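Local coordinates for Alr2269 protein (Nostoc sp., PDB 3MC9) that forms the periplasmic POTRA domains of a cyanobacterial Omp85 and probably helps receive polypeptides for transport or for beta-barrel assembly in the outer membrane, at residues V64-V69 and G127-F132; R70-Q75 and I133-P138; S155-A160 and K188-Q193. One frame throughout, in Å; residues are numbered along the deposited sequence.

Contact 1 of 3, residues V64-V69 and G127-F132; sequences VSEVLV and GVRVSF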
loop_
_atom_site.group_PDB
_atom_site.type_symbol
_atom_site.label_atom_id
_atom_site.label_comp_id
_atom_site.label_asym_id
_atom_site.label_seq_id
_atom_site.Cartn_x
_atom_site.Cartn_y
_atom_site.Cartn_z
ATOM N N VAL A 64 10.626 -22.601 -11.119
ATOM C CA VAL A 64 11.130 -21.760 -10.053
ATOM C C VAL A 64 11.780 -22.696 -9.054
ATOM O O VAL A 64 11.139 -23.642 -8.605
ATOM C CB VAL A 64 10.017 -20.917 -9.391
ATOM C CG1 VAL A 64 10.503 -20.314 -8.049
ATOM C CG2 VAL A 64 9.565 -19.799 -10.330
ATOM N N SER A 65 13.054 -22.447 -8.730
ATOM C CA SER A 65 13.768 -23.280 -7.738
ATOM C C SER A 65 13.610 -22.804 -6.300
ATOM O O SER A 65 13.709 -23.611 -5.362
ATOM C CB SER A 65 15.266 -23.366 -8.048
ATOM O OG SER A 65 15.872 -22.079 -8.044
ATOM N N GLU A 66 13.408 -21.499 -6.131
ATOM C CA GLU A 66 13.451 -20.868 -4.805
ATOM C C GLU A 66 12.734 -19.522 -4.801
ATOM O O GLU A 66 12.839 -18.755 -5.749
ATOM C CB GLU A 66 14.904 -20.668 -4.375
ATOM C CG GLU A 66 15.142 -20.972 -2.904
ATOM C CD GLU A 66 16.587 -20.751 -2.453
ATOM O OE1 GLU A 66 17.521 -20.855 -3.284
ATOM O OE2 GLU A 66 16.788 -20.485 -1.246
ATOM N N VAL A 67 11.972 -19.269 -3.741
ATOM C CA VAL A 67 11.351 -17.965 -3.531
ATOM C C VAL A 67 11.897 -17.390 -2.253
ATOM O O VAL A 67 11.848 -18.036 -1.209
ATOM C CB VAL A 67 9.805 -18.034 -3.450
ATOM C CG1 VAL A 67 9.222 -16.637 -3.114
ATOM C CG2 VAL A 67 9.240 -18.538 -4.766
ATOM N N LEU A 68 12.448 -16.190 -2.347
ATOM C CA LEU A 68 12.951 -15.476 -1.179
ATOM C C LEU A 68 12.113 -14.202 -1.028
ATOM O O LEU A 68 11.787 -13.534 -2.017
ATOM C CB LEU A 68 14.445 -15.127 -1.333
ATOM C CG LEU A 68 15.446 -16.238 -1.709
ATOM C CD1 LEU A 68 16.923 -15.731 -1.667
ATOM C CD2 LEU A 68 15.292 -17.438 -0.802
ATOM N N VAL A 69 11.729 -13.890 0.203
ATOM C CA VAL A 69 11.032 -12.641 0.502
ATOM C C VAL A 69 11.988 -11.824 1.344
ATOM O O VAL A 69 12.415 -12.294 2.388
ATOM C CB VAL A 69 9.745 -12.889 1.287
ATOM C CG1 VAL A 69 9.138 -11.559 1.725
ATOM C CG2 VAL A 69 8.758 -13.700 0.448
ATOM N N GLY A 127 16.629 -23.927 -11.919
ATOM C CA GLY A 127 15.419 -23.114 -11.875
ATOM C C GLY A 127 15.695 -21.682 -11.423
ATOM O O GLY A 127 16.809 -21.339 -10.996
ATOM N N VAL A 128 14.679 -20.828 -11.509
ATOM C CA VAL A 128 14.882 -19.435 -11.154
ATOM C C VAL A 128 14.674 -19.228 -9.656
ATOM O O VAL A 128 13.711 -19.756 -9.074
ATOM C CB VAL A 128 13.974 -18.506 -11.943
ATOM C CG1 VAL A 128 14.381 -17.047 -11.689
ATOM C CG2 VAL A 128 14.075 -18.810 -13.431
ATOM N N ARG A 129 15.594 -18.473 -9.046
ATOM C CA ARG A 129 15.429 -18.019 -7.681
ATOM C C ARG A 129 14.744 -16.661 -7.733
ATOM O O ARG A 129 15.313 -15.689 -8.222
ATOM C CB ARG A 129 16.765 -17.931 -6.951
ATOM C CG ARG A 129 17.512 -19.263 -6.888
ATOM C CD ARG A 129 18.966 -19.103 -6.441
ATOM N NE ARG A 129 19.139 -19.207 -4.994
ATOM C CZ ARG A 129 19.540 -18.226 -4.182
ATOM N NH1 ARG A 129 19.825 -17.006 -4.641
ATOM N NH2 ARG A 129 19.668 -18.469 -2.877
ATOM N N VAL A 130 13.501 -16.604 -7.274
ATOM C CA VAL A 130 12.710 -15.364 -7.369
ATOM C C VAL A 130 12.740 -14.662 -6.018
ATOM O O VAL A 130 12.297 -15.219 -5.011
ATOM C CB VAL A 130 11.256 -15.640 -7.804
ATOM C CG1 VAL A 130 10.420 -14.359 -7.779
ATOM C CG2 VAL A 130 11.213 -16.265 -9.213
ATOM N N SER A 131 13.299 -13.454 -6.003
ATOM C CA SER A 131 13.310 -12.622 -4.811
ATOM C C SER A 131 12.225 -11.552 -4.886
ATOM O O SER A 131 12.177 -10.756 -5.826
ATOM C CB SER A 131 14.693 -11.997 -4.611
ATOM O OG SER A 131 15.609 -12.980 -4.165
ATOM N N PHE A 132 11.329 -11.567 -3.910
ATOM C CA PHE A 132 10.353 -10.500 -3.751
ATOM C C PHE A 132 10.959 -9.569 -2.730
ATOM O O PHE A 132 11.177 -9.960 -1.576
ATOM C CB PHE A 132 8.997 -11.027 -3.296
ATOM C CG PHE A 132 8.281 -11.822 -4.354
ATOM C CD1 PHE A 132 7.666 -11.184 -5.432
ATOM C CD2 PHE A 132 8.248 -13.208 -4.292
ATOM C CE1 PHE A 132 7.023 -11.916 -6.421
ATOM C CE2 PHE A 132 7.611 -13.945 -5.272
ATOM C CZ PHE A 132 7.001 -13.301 -6.348
#
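E66 and R129 lie side by side and point the same way on one face of two parallel strands, 64-69 and 127-132. They form a salt bridge. E66 OE1 takes R129 NE at 2.9 Å, from above the carboxylate plane, and the NH2 bond to the same oxygen is weak. The carboxylate and guanidinium planes are turned 72° apart, so this is not a flat two-pronged pair. The arginine chain bends at chi3 (91°), which brings NE round to the acid. L68 follows on this face, with its CB 3.7 Å from S131 OG.

The other face is apolar. V67 CG1 meets the edge of the F132 ring, 3.8 Å from CD2. V130 CG1 lies over one face of that ring, toward its rim. Farther back, V64 and V130 cross at about a right angle through their CG2 methyls.

The backbone pairs in parallel, with V130 N to E66 O at 2.7 Å and L68 N to V130 O at 2.8 Å. Between V64 and E66 a beta bulge shifts the register by one, and S65 N bonds to V128 O there.

The R129 guanidinium has a second acid partner: its NH1 bridges to E122 of strand 114-124. The F132 and V130 face packs on helix 98-110, and V69 packs on helix 78-87. Strand 114-124 flanks 127-136 on its far side.

Contact 2 of 3, residues R70-Q75 and I133-P138; sequences RPQSGQ and IVQPNP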
loop_
_atom_site.group_PDB
_atom_site.type_symbol
_atom_site.label_atom_id
_atom_site.label_comp_id
_atom_site.label_asym_id
_atom_site.label_seq_id
_atom_site.Cartn_x
_atom_site.Cartn_y
_atom_site.Cartn_z
ATOM N N ARG A 70 12.344 -10.625 0.886
ATOM C CA ARG A 70 13.396 -9.833 1.536
ATOM C C ARG A 70 12.976 -8.380 1.751
ATOM O O ARG A 70 12.296 -7.814 0.911
ATOM C CB ARG A 70 14.683 -9.836 0.691
ATOM C CG ARG A 70 15.387 -11.180 0.573
ATOM C CD ARG A 70 15.894 -11.674 1.925
ATOM N NE ARG A 70 16.591 -12.956 1.816
ATOM C CZ ARG A 70 16.068 -14.152 2.104
ATOM N NH1 ARG A 70 16.817 -15.243 1.954
ATOM N NH2 ARG A 70 14.811 -14.278 2.542
ATOM N N PRO A 71 13.419 -7.767 2.865
ATOM C CA PRO A 71 13.218 -6.339 3.042
ATOM C C PRO A 71 14.141 -5.589 2.098
ATOM O O PRO A 71 15.256 -6.025 1.862
ATOM C CB PRO A 71 13.643 -6.103 4.497
ATOM C CG PRO A 71 14.721 -7.113 4.721
ATOM C CD PRO A 71 14.294 -8.326 3.915
ATOM N N GLN A 72 13.678 -4.484 1.548
ATOM C CA GLN A 72 14.541 -3.622 0.752
ATOM C C GLN A 72 15.582 -2.928 1.644
ATOM O O GLN A 72 16.702 -2.671 1.213
ATOM C CB GLN A 72 13.712 -2.576 0.031
ATOM C CG GLN A 72 14.443 -1.915 -1.111
ATOM C CD GLN A 72 13.553 -0.965 -1.868
ATOM O OE1 GLN A 72 12.372 -0.817 -1.552
ATOM N NE2 GLN A 72 14.112 -0.312 -2.879
ATOM N N SER A 73 15.183 -2.620 2.878
ATOM C CA SER A 73 16.084 -2.111 3.909
ATOM C C SER A 73 15.480 -2.402 5.283
ATOM O O SER A 73 14.290 -2.727 5.394
ATOM C CB SER A 73 16.300 -0.614 3.740
ATOM O OG SER A 73 15.117 0.107 4.054
ATOM N N GLY A 74 16.293 -2.272 6.323
ATOM C CA GLY A 74 15.881 -2.656 7.666
ATOM C C GLY A 74 15.719 -4.165 7.774
ATOM O O GLY A 74 16.363 -4.923 7.045
ATOM N N GLN A 75 14.868 -4.594 8.701
ATOM C CA GLN A 75 14.523 -6.002 8.852
ATOM C C GLN A 75 13.108 -6.254 8.398
ATOM O O GLN A 75 12.273 -5.356 8.412
ATOM C CB GLN A 75 14.616 -6.462 10.304
ATOM C CG GLN A 75 15.982 -6.859 10.758
ATOM C CD GLN A 75 16.596 -5.792 11.608
ATOM O OE1 GLN A 75 16.580 -5.885 12.834
ATOM N NE2 GLN A 75 17.094 -4.735 10.968
ATOM N N ILE A 133 11.274 -8.356 -3.168
ATOM C CA ILE A 133 11.908 -7.372 -2.307
ATOM C C ILE A 133 10.862 -6.333 -1.964
ATOM O O ILE A 133 10.283 -5.692 -2.838
ATOM C CB ILE A 133 13.157 -6.761 -2.977
ATOM C CG1 ILE A 133 14.161 -7.877 -3.287
ATOM C CG2 ILE A 133 13.801 -5.696 -2.066
ATOM C CD1 ILE A 133 14.973 -7.651 -4.531
ATOM N N VAL A 134 10.591 -6.197 -0.674
ATOM C CA VAL A 134 9.473 -5.398 -0.223
ATOM C C VAL A 134 9.959 -4.378 0.801
ATOM O O VAL A 134 10.906 -4.635 1.542
ATOM C CB VAL A 134 8.369 -6.281 0.375
ATOM C CG1 VAL A 134 7.943 -7.368 -0.626
ATOM C CG2 VAL A 134 8.817 -6.913 1.689
ATOM N N GLN A 135 9.312 -3.221 0.818
ATOM C CA GLN A 135 9.636 -2.148 1.748
ATOM C C GLN A 135 8.403 -1.918 2.586
ATOM O O GLN A 135 7.415 -1.375 2.094
ATOM C CB GLN A 135 10.024 -0.875 0.995
ATOM C CG GLN A 135 10.481 0.292 1.881
ATOM C CD GLN A 135 11.447 -0.108 2.998
ATOM O OE1 GLN A 135 11.124 0.038 4.172
ATOM N NE2 GLN A 135 12.629 -0.596 2.638
ATOM N N PRO A 136 8.426 -2.380 3.847
ATOM C CA PRO A 136 7.270 -2.156 4.702
ATOM C C PRO A 136 6.936 -0.673 4.837
ATOM O O PRO A 136 7.830 0.174 4.827
ATOM C CB PRO A 136 7.706 -2.733 6.057
ATOM C CG PRO A 136 8.817 -3.665 5.747
ATOM C CD PRO A 136 9.480 -3.157 4.517
ATOM N N ASN A 137 5.647 -0.369 4.950
ATOM C CA ASN A 137 5.207 1.005 5.223
ATOM C C ASN A 137 5.777 1.457 6.564
ATOM O O ASN A 137 6.012 0.626 7.446
ATOM C CB ASN A 137 3.685 1.081 5.306
ATOM C CG ASN A 137 3.006 1.106 3.943
ATOM O OD1 ASN A 137 3.506 1.697 2.986
ATOM N ND2 ASN A 137 1.846 0.483 3.865
ATOM N N PRO A 138 5.986 2.767 6.736
ATOM C CA PRO A 138 6.387 3.235 8.052
ATOM C C PRO A 138 5.208 3.215 9.015
ATOM O O PRO A 138 4.064 3.031 8.585
ATOM C CB PRO A 138 6.802 4.679 7.786
ATOM C CG PRO A 138 5.885 5.112 6.702
ATOM C CD PRO A 138 5.651 3.887 5.843
#
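Q72 leans over I133 and Q135 where the central parallel strand pair of a POTRA domain comes to an end. The strand containing R70 and P71 stops here, while the partner strand runs on to P136.

The Q72 side chain can be followed outward. Its CB lies 3.8 Å from I133 CG2, and the backbone CA is nearer still to that methyl, at 3.6 Å. CG is anti to the backbone N (chi1 -163°) and still touches I133 CG2, at 4.0 Å. The chain then runs extended. At its end OE1 comes within 3.5 Å of Q135 CB, a contact with the aliphatic root of that residue. The Q72 side chain crosses those of I133 and Q135 at about a right angle. I133 CG2 meets the start of the Q72 chain, and Q135 CB meets its end. N116 of strand 114-124 also touches Q72.

Two backbone bonds close the pairing. V134 N gives to R70 O, with an N-H...O angle of 166°. Q72 N gives to V134 O. At P71 and V134 the side chains diverge, and both touch L76 in the loop. Proline has no N-H, but P71 can still bring its CA hydrogen to the partner strand.

Most of the touching residues are at least partly open to solvent, as suits the end of a strand pair, where one strand turns into a loop. P71 CA also meets V134 O, in a CA-H...O contact of 3.2 Å.

Contact 3 of 3, residues S155-A160 and K188-Q193; sequences SVLPQA and KRYQDQ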
loop_
_atom_site.group_PDB
_atom_site.type_symbol
_atom_site.label_atom_id
_atom_site.label_comp_id
_atom_site.label_asym_id
_atom_site.label_seq_id
_atom_site.Cartn_x
_atom_site.Cartn_y
_atom_site.Cartn_z
ATOM N N SER A 155 -8.948 23.925 4.278
ATOM C CA SER A 155 -10.001 22.903 4.239
ATOM C C SER A 155 -11.310 23.440 4.800
ATOM O O SER A 155 -11.313 24.166 5.782
ATOM C CB SER A 155 -9.599 21.661 5.036
ATOM O OG SER A 155 -10.684 20.735 5.111
ATOM N N VAL A 156 -12.423 23.070 4.185
ATOM C CA VAL A 156 -13.719 23.432 4.726
ATOM C C VAL A 156 -14.129 22.572 5.929
ATOM O O VAL A 156 -15.145 22.849 6.534
ATOM C CB VAL A 156 -14.837 23.372 3.665
ATOM C CG1 VAL A 156 -14.454 24.216 2.430
ATOM C CG2 VAL A 156 -15.158 21.928 3.298
ATOM N N LEU A 157 -13.373 21.530 6.273
ATOM C CA LEU A 157 -13.733 20.702 7.431
ATOM C C LEU A 157 -12.953 21.118 8.674
ATOM O O LEU A 157 -11.854 21.678 8.570
ATOM C CB LEU A 157 -13.525 19.214 7.145
ATOM C CG LEU A 157 -14.508 18.558 6.174
ATOM C CD1 LEU A 157 -14.154 17.086 5.987
ATOM C CD2 LEU A 157 -15.971 18.737 6.634
ATOM N N PRO A 158 -13.512 20.836 9.859
ATOM C CA PRO A 158 -12.774 21.189 11.069
ATOM C C PRO A 158 -11.329 20.688 11.008
ATOM O O PRO A 158 -11.041 19.661 10.374
ATOM C CB PRO A 158 -13.564 20.498 12.189
ATOM C CG PRO A 158 -14.934 20.287 11.658
ATOM C CD PRO A 158 -14.803 20.176 10.151
ATOM N N GLN A 159 -10.435 21.420 11.661
ATOM C CA GLN A 159 -9.003 21.125 11.640
ATOM C C GLN A 159 -8.716 19.724 12.144
ATOM O O GLN A 159 -7.774 19.069 11.701
ATOM C CB GLN A 159 -8.234 22.143 12.506
ATOM C CG GLN A 159 -6.696 21.988 12.456
ATOM C CD GLN A 159 -6.122 21.306 13.684
ATOM O OE1 GLN A 159 -5.868 21.953 14.691
ATOM N NE2 GLN A 159 -5.896 20.003 13.597
ATOM N N ALA A 160 -9.538 19.261 13.072
ATOM C CA ALA A 160 -9.253 18.021 13.771
ATOM C C ALA A 160 -9.944 16.813 13.147
ATOM O O ALA A 160 -9.850 15.734 13.687
ATOM C CB ALA A 160 -9.652 18.169 15.259
ATOM N N LYS A 188 -17.692 10.670 3.176
ATOM C CA LYS A 188 -19.029 10.790 3.773
ATOM C C LYS A 188 -19.167 12.030 4.676
ATOM O O LYS A 188 -20.213 12.668 4.683
ATOM C CB LYS A 188 -19.371 9.518 4.545
ATOM C CG LYS A 188 -20.735 9.514 5.211
ATOM C CD LYS A 188 -21.856 9.823 4.236
ATOM C CE LYS A 188 -23.217 9.400 4.822
ATOM N NZ LYS A 188 -23.521 10.131 6.089
ATOM N N ARG A 189 -18.113 12.394 5.407
ATOM C CA ARG A 189 -18.156 13.642 6.175
ATOM C C ARG A 189 -18.278 14.887 5.285
ATOM O O ARG A 189 -19.009 15.810 5.621
ATOM C CB ARG A 189 -16.955 13.790 7.101
ATOM C CG ARG A 189 -16.989 12.863 8.311
ATOM C CD ARG A 189 -17.835 13.390 9.453
ATOM N NE ARG A 189 -17.358 14.703 9.893
ATOM C CZ ARG A 189 -17.981 15.865 9.687
ATOM N NH1 ARG A 189 -19.150 15.902 9.053
ATOM N NH2 ARG A 189 -17.436 17.007 10.129
ATOM N N TYR A 190 -17.547 14.940 4.173
ATOM C CA TYR A 190 -17.742 16.044 3.230
ATOM C C TYR A 190 -19.178 16.105 2.808
ATOM O O TYR A 190 -19.783 17.159 2.805
ATOM C CB TYR A 190 -16.881 15.881 1.972
ATOM C CG TYR A 190 -15.473 16.298 2.199
ATOM C CD1 TYR A 190 -15.168 17.628 2.399
ATOM C CD2 TYR A 190 -14.464 15.379 2.266
ATOM C CE1 TYR A 190 -13.895 18.042 2.625
ATOM C CE2 TYR A 190 -13.174 15.780 2.489
ATOM C CZ TYR A 190 -12.905 17.113 2.677
ATOM O OH TYR A 190 -11.623 17.527 2.899
ATOM N N GLN A 191 -19.719 14.957 2.446
ATOM C CA GLN A 191 -21.077 14.896 1.987
ATOM C C GLN A 191 -22.070 15.423 3.037
ATOM O O GLN A 191 -22.949 16.238 2.728
ATOM C CB GLN A 191 -21.424 13.470 1.581
ATOM C CG GLN A 191 -22.857 13.312 1.074
ATOM C CD GLN A 191 -23.159 11.887 0.690
ATOM O OE1 GLN A 191 -22.580 11.347 -0.250
ATOM N NE2 GLN A 191 -24.055 11.266 1.422
ATOM N N ASP A 192 -21.913 14.961 4.277
ATOM C CA ASP A 192 -22.744 15.422 5.394
ATOM C C ASP A 192 -22.754 16.933 5.524
ATOM O O ASP A 192 -23.767 17.510 5.855
ATOM C CB ASP A 192 -22.231 14.850 6.701
ATOM C CG ASP A 192 -22.509 13.374 6.838
ATOM O OD1 ASP A 192 -23.418 12.854 6.156
ATOM O OD2 ASP A 192 -21.815 12.732 7.630
ATOM N N GLN A 193 -21.616 17.572 5.258
ATOM C CA GLN A 193 -21.518 19.027 5.375
ATOM C C GLN A 193 -21.907 19.788 4.123
ATOM O O GLN A 193 -21.700 21.008 4.071
ATOM C CB GLN A 193 -20.102 19.439 5.775
ATOM C CG GLN A 193 -19.659 18.888 7.092
ATOM C CD GLN A 193 -20.694 19.095 8.187
ATOM O OE1 GLN A 193 -21.163 20.223 8.430
ATOM N NE2 GLN A 193 -21.076 18.008 8.830
#
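L157 lays a methyl over one face of the Y190 ring, and this CH-pi contact is the centre of the join. CD1 stands 3.6 Å from the ring centroid and only 15° off the ring normal. It is displaced toward the rim, on the side of CE1 and CZ. L157 CG is anti to its carbonyl carbon (chi1 -71°), and CG too comes close to the ring, 3.6 Å from Y190 CE1.

Two further apolar contacts lie beside it. V156 CG2 meets the edge of the same ring, 4.1 Å from CE1. The other methyl of L157, CD2, rests 3.7 Å from Q193 CG, just where the helix ends. One leucine methyl goes to the ring and the other to the residue just past the helix.

The charged side chain of R189 takes part through weak van der Waals contact. It is bent at chi2 and chi3, and its NH2 lies 4.1 Å from P158 CD. L157 CD2 is at a similar distance.

The polar bonds nearest the join lie within the loop and with an outside acid. S155 OG accepts the backbone N of L157 at 3.0 Å, an ST turn. The S155 and Y190 hydroxyls do not bond to each other. Both are hydrogen-bonded to E218 OE2. E218 OE1 also takes V156 N.

The contact joins the loop before helix 161-166 to the end of helix 176-192 in the second POTRA domain. Its chemistry implies a join made by apolar packing on a buried tyrosine, with E218 tying the polar ends of loop and helix together. That shared carboxylate would probably favour its charged form, given three N-H or O-H groups around it.

How the contacts relate
Contacts 1 and 2 hold the same two strands, 62-71 and 127-136, and are successive lengths of one parallel pairing. Their centres are about 17 Å apart, and R70 N probably bonds to F132 O where they meet. Contact 1 is partly buried, with an apolar face against the helices and a salt bridge on the other face. Contact 2 is a surface contact, where the pairing gives way to loop. Contact 3 belongs to the other domain, its centre about 48 Å from that of contact 1. There a loop meets a helix end through side chains alone, without the backbone bonds that join the strands.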